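Local coordinates for protein activating signal cointegrator 1 complex subunit 2 (Homo sapiens, PDB 6YXQ) that binds polyubiquitinated proteins and recruits the helicase subunit ASCC3 and ALKBH3 to damaged DNA, and also takes part in the rescue of stalled ribosomes, at residues B[13-18]-B[28-33]; B[40-45]-B[60-65]; B[200-205]-B[272-277]; B[297-302]-B[311-316]. One frame throughout, in Å; residues are numbered along the deposited sequence.

Contact 1. Residues B[13-18]-B[28-33]; sequences LQITHK and SPALHP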
# COMPACT_ATOMS: atom_id res chain seq x y z
N LEU B 13 27.72 13.66 -6.21
CA LEU B 13 27.97 14.91 -5.52
C LEU B 13 28.68 14.66 -4.19
O LEU B 13 28.36 13.71 -3.47
CB LEU B 13 26.67 15.69 -5.28
CG LEU B 13 26.79 17.04 -4.56
CD1 LEU B 13 25.68 17.98 -5.02
CD2 LEU B 13 26.77 16.94 -3.04
N GLN B 14 29.64 15.53 -3.88
CA GLN B 14 30.47 15.42 -2.69
C GLN B 14 30.10 16.50 -1.69
O GLN B 14 29.85 17.65 -2.07
CB GLN B 14 31.95 15.53 -3.07
CG GLN B 14 32.32 14.72 -4.29
CD GLN B 14 32.91 13.38 -3.93
OE1 GLN B 14 33.28 13.14 -2.77
NE2 GLN B 14 32.98 12.48 -4.90
N ILE B 15 30.05 16.13 -0.41
CA ILE B 15 29.87 17.08 0.68
C ILE B 15 31.03 16.92 1.65
O ILE B 15 31.46 15.81 1.96
CB ILE B 15 28.52 16.88 1.41
CG1 ILE B 15 28.38 15.44 1.94
CG2 ILE B 15 27.36 17.25 0.50
CD1 ILE B 15 28.57 15.30 3.44
N THR B 16 31.55 18.05 2.13
CA THR B 16 32.65 18.03 3.08
C THR B 16 32.12 17.67 4.47
O THR B 16 31.07 18.15 4.89
CB THR B 16 33.37 19.38 3.11
OG1 THR B 16 32.74 20.26 4.05
CG2 THR B 16 33.36 20.03 1.73
N HIS B 17 32.86 16.80 5.16
CA HIS B 17 32.47 16.37 6.49
C HIS B 17 33.72 16.06 7.30
O HIS B 17 34.77 15.70 6.74
CB HIS B 17 31.55 15.14 6.44
CG HIS B 17 32.28 13.83 6.40
ND1 HIS B 17 33.20 13.53 5.41
CD2 HIS B 17 32.23 12.75 7.21
CE1 HIS B 17 33.68 12.31 5.63
NE2 HIS B 17 33.11 11.82 6.71
N LYS B 18 33.61 16.22 8.61
CA LYS B 18 34.74 15.93 9.49
C LYS B 18 34.93 14.42 9.64
O LYS B 18 33.96 13.66 9.72
CB LYS B 18 34.53 16.57 10.87
CG LYS B 18 34.00 17.99 10.82
CD LYS B 18 34.23 18.73 12.13
CE LYS B 18 35.71 18.91 12.44
NZ LYS B 18 35.91 19.69 13.70
N SER B 28 33.73 13.97 0.94
CA SER B 28 33.19 12.62 0.95
C SER B 28 31.91 12.63 0.14
O SER B 28 31.37 13.69 -0.18
CB SER B 28 32.93 12.14 2.38
OG SER B 28 31.65 12.53 2.83
N PRO B 29 31.38 11.45 -0.23
CA PRO B 29 30.15 11.42 -1.02
C PRO B 29 28.96 11.95 -0.23
O PRO B 29 28.92 11.89 1.00
CB PRO B 29 29.97 9.94 -1.35
CG PRO B 29 30.65 9.25 -0.22
CD PRO B 29 31.87 10.08 0.03
N ALA B 30 27.99 12.48 -0.98
CA ALA B 30 26.76 12.96 -0.36
C ALA B 30 26.10 11.84 0.45
O ALA B 30 26.00 11.92 1.68
CB ALA B 30 25.82 13.50 -1.43
N LEU B 31 25.68 10.78 -0.22
CA LEU B 31 25.05 9.65 0.46
C LEU B 31 26.07 8.91 1.33
O LEU B 31 27.15 8.55 0.86
CB LEU B 31 24.44 8.70 -0.56
CG LEU B 31 23.72 9.41 -1.71
CD1 LEU B 31 23.44 8.46 -2.86
CD2 LEU B 31 22.43 10.03 -1.21
N HIS B 32 25.73 8.69 2.60
CA HIS B 32 26.64 8.05 3.53
C HIS B 32 25.85 7.55 4.74
O HIS B 32 24.87 8.19 5.13
CB HIS B 32 27.75 9.02 3.97
CG HIS B 32 28.74 8.41 4.92
ND1 HIS B 32 29.65 7.45 4.54
CD2 HIS B 32 28.96 8.64 6.24
CE1 HIS B 32 30.38 7.10 5.58
NE2 HIS B 32 29.99 7.81 6.62
N PRO B 33 26.25 6.42 5.34
CA PRO B 33 25.46 5.85 6.45
C PRO B 33 25.18 6.77 7.62
O PRO B 33 24.06 6.75 8.15
CB PRO B 33 26.33 4.65 6.89
CG PRO B 33 26.99 4.22 5.64
CD PRO B 33 27.22 5.45 4.80
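Residues 13-18 and 28-33 form the open end of a two-stranded antiparallel beta hairpin near the N-terminus of a mostly helical chain. Just before the first strand, Leu13 offers its carbonyl oxygen, in the carbonyl plane, to Ala30 N at 2.8 Å. With CG anti to its backbone N, Leu13 also lays CD2 against Ala30 CB; Leu10 packs on the same small methyl. Gln14 faces Pro29 as a non-hydrogen-bonded pair, their CA atoms 4.3 Å apart. Proline suits that position: a residue of such a pair gives no N-H to the partner strand, so its missing proton costs the hairpin nothing. Ile15 pairs with Ser28 in the hydrogen-bonded manner. Ile15 N reaches Ser28 O at 2.8 Å, nearly along the C=O axis, while Ser28 N returns a 3.1 Å bond to Ile15 O from 45° above the carbonyl plane. The beta-branched Ile15 suits the extended strand, and with chi1 at 56° its CG1 takes the crowded position, 3.8 Å from Ala30 CA. Ile15 and Ser28 share one face of the sheet, where the compact serine is well covered. His17 reaches back along the hairpin, its ND1 hydrogen-bonded to Arg26 O. Ser28 OG lies oblique to its ring, and His17 CE1 is 3.3 Å from Ser28 CB.

Contact 2. Residues B[40-45]-B[60-65]; sequences YFVLYK and LERATF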
# COMPACT_ATOMS: atom_id res chain seq x y z
N TYR B 40 14.21 5.75 14.42
CA TYR B 40 13.77 4.37 14.35
C TYR B 40 12.42 4.28 13.65
O TYR B 40 11.59 5.19 13.74
CB TYR B 40 13.67 3.81 15.76
CG TYR B 40 13.58 2.32 15.89
CD1 TYR B 40 14.72 1.52 15.85
CD2 TYR B 40 12.36 1.71 16.12
CE1 TYR B 40 14.63 0.15 16.00
CE2 TYR B 40 12.26 0.35 16.26
CZ TYR B 40 13.39 -0.43 16.20
OH TYR B 40 13.28 -1.79 16.36
N PHE B 41 12.21 3.17 12.94
CA PHE B 41 10.95 2.89 12.27
C PHE B 41 10.40 1.57 12.79
O PHE B 41 11.10 0.55 12.76
CB PHE B 41 11.14 2.79 10.75
CG PHE B 41 11.09 4.11 10.04
CD1 PHE B 41 12.23 4.89 9.92
CD2 PHE B 41 9.91 4.55 9.47
CE1 PHE B 41 12.19 6.11 9.26
CE2 PHE B 41 9.86 5.76 8.80
CZ PHE B 41 11.00 6.54 8.69
N VAL B 42 9.15 1.58 13.26
CA VAL B 42 8.51 0.34 13.70
C VAL B 42 7.68 -0.24 12.56
O VAL B 42 7.30 0.44 11.61
CB VAL B 42 7.65 0.54 14.96
CG1 VAL B 42 8.46 1.15 16.05
CG2 VAL B 42 6.41 1.38 14.65
N LEU B 43 7.40 -1.53 12.68
CA LEU B 43 6.62 -2.24 11.68
C LEU B 43 5.14 -1.92 11.82
O LEU B 43 4.68 -1.44 12.86
CB LEU B 43 6.84 -3.75 11.81
CG LEU B 43 8.31 -4.17 11.80
CD1 LEU B 43 8.54 -5.33 12.74
CD2 LEU B 43 8.78 -4.51 10.39
N TYR B 44 4.40 -2.20 10.75
CA TYR B 44 2.98 -1.92 10.68
C TYR B 44 2.19 -3.20 10.94
O TYR B 44 2.51 -4.26 10.39
CB TYR B 44 2.62 -1.33 9.31
CG TYR B 44 1.13 -1.19 9.05
CD1 TYR B 44 0.40 -2.25 8.52
CD2 TYR B 44 0.47 -0.01 9.32
CE1 TYR B 44 -0.96 -2.12 8.28
CE2 TYR B 44 -0.88 0.12 9.09
CZ TYR B 44 -1.59 -0.94 8.56
OH TYR B 44 -2.94 -0.81 8.32
N LYS B 45 1.17 -3.10 11.79
CA LYS B 45 0.22 -4.17 12.00
C LYS B 45 -1.19 -3.66 11.71
O LYS B 45 -1.53 -2.53 12.10
CB LYS B 45 0.29 -4.72 13.43
CG LYS B 45 1.67 -5.21 13.85
CD LYS B 45 1.60 -6.49 14.67
CE LYS B 45 2.84 -6.69 15.53
NZ LYS B 45 4.01 -7.19 14.73
N LEU B 60 -3.46 1.80 17.27
CA LEU B 60 -3.35 3.25 17.13
C LEU B 60 -1.96 3.74 17.52
O LEU B 60 -1.37 4.58 16.84
CB LEU B 60 -4.42 3.95 17.97
CG LEU B 60 -5.82 4.02 17.35
CD1 LEU B 60 -6.79 4.66 18.32
CD2 LEU B 60 -5.77 4.80 16.04
N GLU B 61 -1.43 3.23 18.63
CA GLU B 61 -0.08 3.58 19.05
C GLU B 61 0.93 3.28 17.95
O GLU B 61 1.68 4.18 17.49
CB GLU B 61 0.26 2.80 20.33
CG GLU B 61 1.36 3.41 21.19
CD GLU B 61 1.83 2.47 22.29
OE1 GLU B 61 2.06 2.94 23.42
OE2 GLU B 61 1.97 1.25 22.02
N ARG B 62 0.95 2.03 17.49
CA ARG B 62 1.89 1.64 16.43
C ARG B 62 1.71 2.51 15.18
O ARG B 62 2.68 3.02 14.60
CB ARG B 62 1.71 0.16 16.10
CG ARG B 62 2.93 -0.49 15.52
CD ARG B 62 2.79 -2.00 15.55
NE ARG B 62 4.08 -2.66 15.73
CZ ARG B 62 4.50 -3.18 16.88
NH1 ARG B 62 5.68 -3.78 16.96
NH2 ARG B 62 3.73 -3.12 17.95
N ALA B 63 0.46 2.70 14.77
CA ALA B 63 0.20 3.42 13.54
C ALA B 63 0.62 4.88 13.63
O ALA B 63 1.06 5.44 12.63
CB ALA B 63 -1.28 3.29 13.18
N THR B 64 0.49 5.51 14.81
CA THR B 64 0.90 6.92 14.90
C THR B 64 2.41 7.05 14.87
O THR B 64 2.93 8.02 14.28
CB THR B 64 0.35 7.64 16.15
OG1 THR B 64 1.12 7.32 17.30
CG2 THR B 64 -1.13 7.39 16.38
N PHE B 65 3.13 6.10 15.48
CA PHE B 65 4.57 6.09 15.25
C PHE B 65 4.89 6.08 13.76
O PHE B 65 5.66 6.93 13.26
CB PHE B 65 5.19 4.88 15.93
CG PHE B 65 5.30 5.02 17.42
CD1 PHE B 65 5.86 6.15 17.97
CD2 PHE B 65 4.85 4.02 18.26
CE1 PHE B 65 5.97 6.29 19.34
CE2 PHE B 65 4.96 4.15 19.63
CZ PHE B 65 5.52 5.28 20.17
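Arg62, on the helix spanning 53-75, gives the largest share of the contact with the extended loop 40-45, which is made of three kinds of interaction. The polar part is a weak hydrogen bond from Arg62 NE to Leu43 O, 3.2 Å long and bent to 129° at the hydrogen. Arg62 CG is anti to the backbone N (chi1 -155°) and the chain bends at chi3, which brings Leu43 O to the guanidinium edge, in its plane. Next comes packing of charged side chains by their carbon stems. Lys45 CE sits 4.1 Å above the guanidinium plane of Arg62, over its centre, and Lys45 CG meets Arg62 CD at 3.8 Å. Lys45 NZ and Arg62 NH1 are 4.4 Å apart, a repulsion probably eased by Asp32 of the neighbouring ASCC3 chain, which forms a salt bridge with Arg62 NH1. Third is apolar contact: the short, branched Val42 touches Phe65 CB with its CG2 at 3.9 Å and also meets the Arg62 CG methylene. An alanine here in place of Arg62 would probably loosen the loop on the helix and weaken the grip on Asp32 of ASCC3, since the whole guanidinium would go. Around this joint, Phe41, Leu43 and Tyr44 turn to helix 89-101, Tyr44 reaches helix 114-135 as well, and Ala63 and Thr64 pack on Met119 of that same helix.

Contact 3. Residues B[200-205]-B[272-277]; sequences ETLPTI and QTFQKH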
# COMPACT_ATOMS: atom_id res chain seq x y z
N GLU B 200 11.64 -14.92 -12.84
CA GLU B 200 11.90 -15.93 -11.82
C GLU B 200 10.72 -16.12 -10.89
O GLU B 200 10.56 -17.20 -10.31
CB GLU B 200 13.15 -15.55 -11.02
CG GLU B 200 14.36 -15.21 -11.88
CD GLU B 200 15.51 -14.66 -11.05
OE1 GLU B 200 15.58 -14.99 -9.85
OE2 GLU B 200 16.34 -13.91 -11.60
N THR B 201 9.86 -15.10 -10.76
CA THR B 201 8.72 -15.20 -9.87
C THR B 201 7.56 -15.95 -10.51
O THR B 201 6.73 -16.52 -9.79
CB THR B 201 8.29 -13.79 -9.46
OG1 THR B 201 9.42 -13.12 -8.89
CG2 THR B 201 7.15 -13.83 -8.45
N LEU B 202 7.50 -15.99 -11.84
CA LEU B 202 6.36 -16.62 -12.50
C LEU B 202 6.17 -18.09 -12.12
O LEU B 202 5.02 -18.48 -11.88
CB LEU B 202 6.47 -16.46 -14.01
CG LEU B 202 5.88 -15.13 -14.49
CD1 LEU B 202 6.24 -14.89 -15.92
CD2 LEU B 202 4.38 -15.14 -14.32
N PRO B 203 7.21 -18.93 -12.06
CA PRO B 203 6.97 -20.31 -11.61
C PRO B 203 6.28 -20.40 -10.26
O PRO B 203 5.41 -21.27 -10.08
CB PRO B 203 8.38 -20.91 -11.58
CG PRO B 203 9.13 -20.15 -12.58
CD PRO B 203 8.58 -18.75 -12.55
N THR B 204 6.62 -19.52 -9.31
CA THR B 204 5.93 -19.54 -8.02
C THR B 204 4.47 -19.14 -8.19
O THR B 204 3.56 -19.79 -7.65
CB THR B 204 6.62 -18.62 -7.02
OG1 THR B 204 6.19 -17.27 -7.24
CG2 THR B 204 8.13 -18.70 -7.18
N ILE B 205 4.22 -18.09 -8.98
CA ILE B 205 2.85 -17.62 -9.23
C ILE B 205 1.98 -18.76 -9.73
O ILE B 205 0.94 -19.09 -9.14
CB ILE B 205 2.85 -16.45 -10.22
CG1 ILE B 205 3.61 -15.25 -9.64
CG2 ILE B 205 1.43 -16.10 -10.60
CD1 ILE B 205 3.53 -14.00 -10.50
N GLN B 272 4.22 -10.19 -21.90
CA GLN B 272 5.04 -11.15 -22.63
C GLN B 272 5.84 -12.01 -21.67
O GLN B 272 5.91 -13.24 -21.84
CB GLN B 272 5.96 -10.43 -23.62
CG GLN B 272 6.77 -11.38 -24.48
CD GLN B 272 5.91 -12.30 -25.34
OE1 GLN B 272 5.70 -13.47 -25.01
NE2 GLN B 272 5.42 -11.77 -26.46
N THR B 273 6.41 -11.40 -20.63
CA THR B 273 7.05 -12.19 -19.59
C THR B 273 6.11 -13.27 -19.07
O THR B 273 6.51 -14.43 -18.91
CB THR B 273 7.52 -11.28 -18.45
OG1 THR B 273 8.23 -10.17 -18.99
CG2 THR B 273 8.41 -12.04 -17.48
N PHE B 274 4.84 -12.91 -18.86
CA PHE B 274 3.84 -13.90 -18.44
C PHE B 274 3.66 -14.97 -19.51
O PHE B 274 3.68 -16.17 -19.21
CB PHE B 274 2.51 -13.21 -18.16
CG PHE B 274 2.37 -12.69 -16.76
CD1 PHE B 274 2.98 -11.51 -16.38
CD2 PHE B 274 1.60 -13.37 -15.82
CE1 PHE B 274 2.84 -11.02 -15.09
CE2 PHE B 274 1.47 -12.88 -14.53
CZ PHE B 274 2.09 -11.70 -14.17
N GLN B 275 3.49 -14.56 -20.77
CA GLN B 275 3.15 -15.54 -21.79
C GLN B 275 4.33 -16.44 -22.12
O GLN B 275 4.13 -17.56 -22.59
CB GLN B 275 2.62 -14.84 -23.04
CG GLN B 275 2.07 -15.79 -24.09
CD GLN B 275 1.06 -16.78 -23.54
OE1 GLN B 275 0.30 -16.47 -22.62
NE2 GLN B 275 1.05 -17.98 -24.10
N LYS B 276 5.56 -15.99 -21.86
CA LYS B 276 6.71 -16.86 -21.98
C LYS B 276 6.55 -18.12 -21.14
O LYS B 276 7.13 -19.17 -21.46
CB LYS B 276 7.98 -16.09 -21.59
CG LYS B 276 9.06 -16.91 -20.92
CD LYS B 276 10.36 -16.12 -20.86
CE LYS B 276 11.42 -16.86 -20.06
NZ LYS B 276 12.73 -16.17 -20.16
N HIS B 277 5.74 -18.05 -20.08
CA HIS B 277 5.49 -19.19 -19.21
C HIS B 277 4.15 -19.84 -19.49
O HIS B 277 3.56 -20.47 -18.60
CB HIS B 277 5.58 -18.77 -17.74
CG HIS B 277 6.98 -18.47 -17.28
ND1 HIS B 277 7.71 -19.34 -16.50
CD2 HIS B 277 7.78 -17.39 -17.49
CE1 HIS B 277 8.89 -18.81 -16.25
NE2 HIS B 277 8.96 -17.63 -16.83
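In this all-helical part of the protein, helix 193-216 packs against the short helix 271-275 and the nearby His277 by a leucine set between two aromatic rings. Leu202 is the most deeply covered residue, and its atoms divide the work. CB stands over the centre of the His277 imidazole, a CH-pi contact of 3.8 Å to the centroid and only 6° off the ring normal. CD2 lies over one face of Phe274, offset toward the rim and 3.6 Å from Phe274 CD2, while CD1 points to the backbone around Thr273 O and the CG2 methyl of Thr273. A branched, purely apolar side chain is what can address both rings at once.

His277 is placed by the backbone bond from its N to Phe274 O, 2.9 Å. Its NE2 is hydrogen-bonded to Asp199, which may polarise the imidazole, though Lys276 shares the acid's charge through a salt bridge. An alanine here in place of His277 would probably leave Leu202 CB without its flat cover and lose the hydrogen bond to Asp199, leaving Lys276 to hold that acid. Phe274, the hydrophobic partner, is buried among Leu260, Phe263 and Leu264 of helix 243-266 and meets Phe279 edge-to-face. Pro203 belongs where helix 193-216 is kinked, its nitrogen having no proton to bond the turn before; its ring is turned to His277, with Pro203 CD 3.7 Å from His277 CE1.

Contact 4. Residues B[297-302]-B[311-316]; sequences AIKKRR and DLWQRL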
# COMPACT_ATOMS: atom_id res chain seq x y z
N ALA B 297 -20.38 -26.48 -5.69
CA ALA B 297 -20.29 -26.66 -4.24
C ALA B 297 -20.89 -25.47 -3.50
O ALA B 297 -21.64 -25.65 -2.53
CB ALA B 297 -18.84 -26.88 -3.83
N ILE B 298 -20.56 -24.25 -3.94
CA ILE B 298 -21.11 -23.05 -3.31
C ILE B 298 -22.63 -23.06 -3.43
O ILE B 298 -23.35 -22.80 -2.45
CB ILE B 298 -20.50 -21.79 -3.95
CG1 ILE B 298 -19.05 -21.62 -3.50
CG2 ILE B 298 -21.30 -20.57 -3.58
CD1 ILE B 298 -18.43 -20.33 -3.97
N LYS B 299 -23.14 -23.39 -4.62
CA LYS B 299 -24.58 -23.41 -4.81
C LYS B 299 -25.24 -24.44 -3.90
O LYS B 299 -26.23 -24.14 -3.22
CB LYS B 299 -24.90 -23.70 -6.28
CG LYS B 299 -24.68 -22.51 -7.19
CD LYS B 299 -25.49 -22.60 -8.46
CE LYS B 299 -24.81 -23.50 -9.48
NZ LYS B 299 -24.83 -22.88 -10.84
N LYS B 300 -24.69 -25.66 -3.85
CA LYS B 300 -25.28 -26.72 -3.05
C LYS B 300 -25.31 -26.36 -1.58
O LYS B 300 -26.32 -26.55 -0.90
CB LYS B 300 -24.51 -28.03 -3.26
CG LYS B 300 -25.06 -28.93 -4.35
CD LYS B 300 -23.94 -29.68 -5.06
CE LYS B 300 -22.98 -30.32 -4.08
NZ LYS B 300 -21.89 -31.06 -4.78
N ARG B 301 -24.20 -25.84 -1.06
CA ARG B 301 -24.06 -25.61 0.37
C ARG B 301 -24.45 -24.20 0.80
O ARG B 301 -24.13 -23.80 1.93
CB ARG B 301 -22.62 -25.91 0.81
CG ARG B 301 -22.10 -27.26 0.33
CD ARG B 301 -20.60 -27.42 0.54
NE ARG B 301 -20.21 -27.18 1.93
CZ ARG B 301 -19.03 -27.52 2.45
NH1 ARG B 301 -18.13 -28.13 1.70
NH2 ARG B 301 -18.76 -27.25 3.71
N ARG B 302 -25.11 -23.43 -0.07
CA ARG B 302 -25.55 -22.08 0.29
C ARG B 302 -26.30 -21.99 1.62
O ARG B 302 -26.17 -20.98 2.33
CB ARG B 302 -26.42 -21.49 -0.83
CG ARG B 302 -27.81 -22.11 -0.98
CD ARG B 302 -28.59 -21.40 -2.08
NE ARG B 302 -30.03 -21.42 -1.84
CZ ARG B 302 -30.69 -20.49 -1.16
NH1 ARG B 302 -32.01 -20.59 -1.00
NH2 ARG B 302 -30.05 -19.45 -0.64
N ASP B 311 -21.28 -14.34 -0.18
CA ASP B 311 -20.02 -13.62 -0.31
C ASP B 311 -19.00 -14.42 -1.12
O ASP B 311 -18.31 -13.87 -1.99
CB ASP B 311 -19.46 -13.31 1.08
CG ASP B 311 -18.02 -12.82 1.03
OD1 ASP B 311 -17.75 -11.80 0.36
OD2 ASP B 311 -17.16 -13.47 1.65
N LEU B 312 -18.90 -15.72 -0.84
CA LEU B 312 -17.99 -16.57 -1.61
C LEU B 312 -18.39 -16.59 -3.08
O LEU B 312 -17.52 -16.64 -3.96
CB LEU B 312 -18.00 -17.98 -1.03
CG LEU B 312 -16.92 -18.34 -0.01
CD1 LEU B 312 -16.84 -17.31 1.11
CD2 LEU B 312 -17.19 -19.72 0.55
N TRP B 313 -19.69 -16.56 -3.37
CA TRP B 313 -20.14 -16.53 -4.75
C TRP B 313 -19.72 -15.23 -5.43
O TRP B 313 -19.26 -15.24 -6.58
CB TRP B 313 -21.66 -16.68 -4.80
CG TRP B 313 -22.18 -16.65 -6.18
CD1 TRP B 313 -22.72 -15.59 -6.83
CD2 TRP B 313 -22.20 -17.74 -7.11
NE1 TRP B 313 -23.08 -15.94 -8.11
CE2 TRP B 313 -22.77 -17.26 -8.30
CE3 TRP B 313 -21.79 -19.07 -7.04
CZ2 TRP B 313 -22.95 -18.07 -9.42
CZ3 TRP B 313 -21.96 -19.88 -8.15
CH2 TRP B 313 -22.54 -19.37 -9.32
N GLN B 314 -19.90 -14.10 -4.74
CA GLN B 314 -19.45 -12.82 -5.27
C GLN B 314 -17.96 -12.87 -5.59
O GLN B 314 -17.53 -12.45 -6.67
CB GLN B 314 -19.74 -11.70 -4.28
CG GLN B 314 -21.22 -11.42 -4.09
CD GLN B 314 -21.84 -10.79 -5.32
OE1 GLN B 314 -21.30 -9.84 -5.89
NE2 GLN B 314 -22.99 -11.32 -5.73
N ARG B 315 -17.16 -13.39 -4.66
CA ARG B 315 -15.72 -13.45 -4.85
C ARG B 315 -15.35 -14.38 -6.00
O ARG B 315 -14.44 -14.07 -6.78
CB ARG B 315 -15.03 -13.90 -3.56
CG ARG B 315 -15.29 -12.96 -2.40
CD ARG B 315 -14.52 -13.33 -1.15
NE ARG B 315 -14.84 -12.40 -0.07
CZ ARG B 315 -14.28 -11.21 0.06
NH1 ARG B 315 -13.36 -10.81 -0.81
NH2 ARG B 315 -14.64 -10.41 1.06
N LEU B 316 -16.03 -15.52 -6.12
CA LEU B 316 -15.73 -16.46 -7.21
C LEU B 316 -16.03 -15.84 -8.57
O LEU B 316 -15.24 -15.96 -9.50
CB LEU B 316 -16.53 -17.75 -7.02
CG LEU B 316 -16.25 -18.85 -8.04
CD1 LEU B 316 -14.77 -19.20 -8.05
CD2 LEU B 316 -17.11 -20.08 -7.79
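Ile298 is the bump of this contact, and the hollow it enters is lined by Leu312, Trp313 and Leu316 of the next helix. Its CB points to the partner helix, and with CG1 anti to the carbonyl carbon and CG2 anti to the backbone N, each arm meets its own wall. The longer arm reaches in: CD1 touches Leu312 CB at 3.8 Å and Leu316 CD2 at 4.0 Å, two leucines one helical turn apart. The shorter arm, CG2, meets the indole of Trp313 at its edge, 3.8 Å from CE3 and near the ring plane. Trp313 has CG anti to its backbone N, chi1 -180°, and from there the broad indole bridges toward helix 279-300. The stem of Lys299 comes up to it obliquely, with CG 3.9 Å from Trp313 CZ3; lysine suits the rim, offering its CG methylene to the indole while keeping a polar end. Leu186 of the ASCC3 chain also packs on Ile298, and Asp184 of that chain on Trp313, so the subunit partner borders the same hollow. Leu316 also touches Ile291, Met294 and Glu295, earlier on helix 279-300. Contacts that run backward along one helix as they run forward along the other, close to a short connecting turn, are those of an antiparallel alpha-alpha hairpin.

The four contacts follow one another along the chain and none touches another. Contact 1, the beta hairpin, and contact 4, the helical hairpin, lie on opposite sides of the chain's centre, about 60 Å between centres; contacts 2 and 3 also flank that centre, about 35 Å apart. Helix 271-275 of contact 3 is followed in the chain by helix 279-300 of contact 4, yet the two contacts' nearest atoms stay about 16 Å apart. This chain is the N-terminal part of the protein, and ASCC3 unites contacts 2, 3 and 4: it bridges to Arg62, packs on Thr201 and Ile205, and bonds to Gln314. Contact 1 is untouched by it.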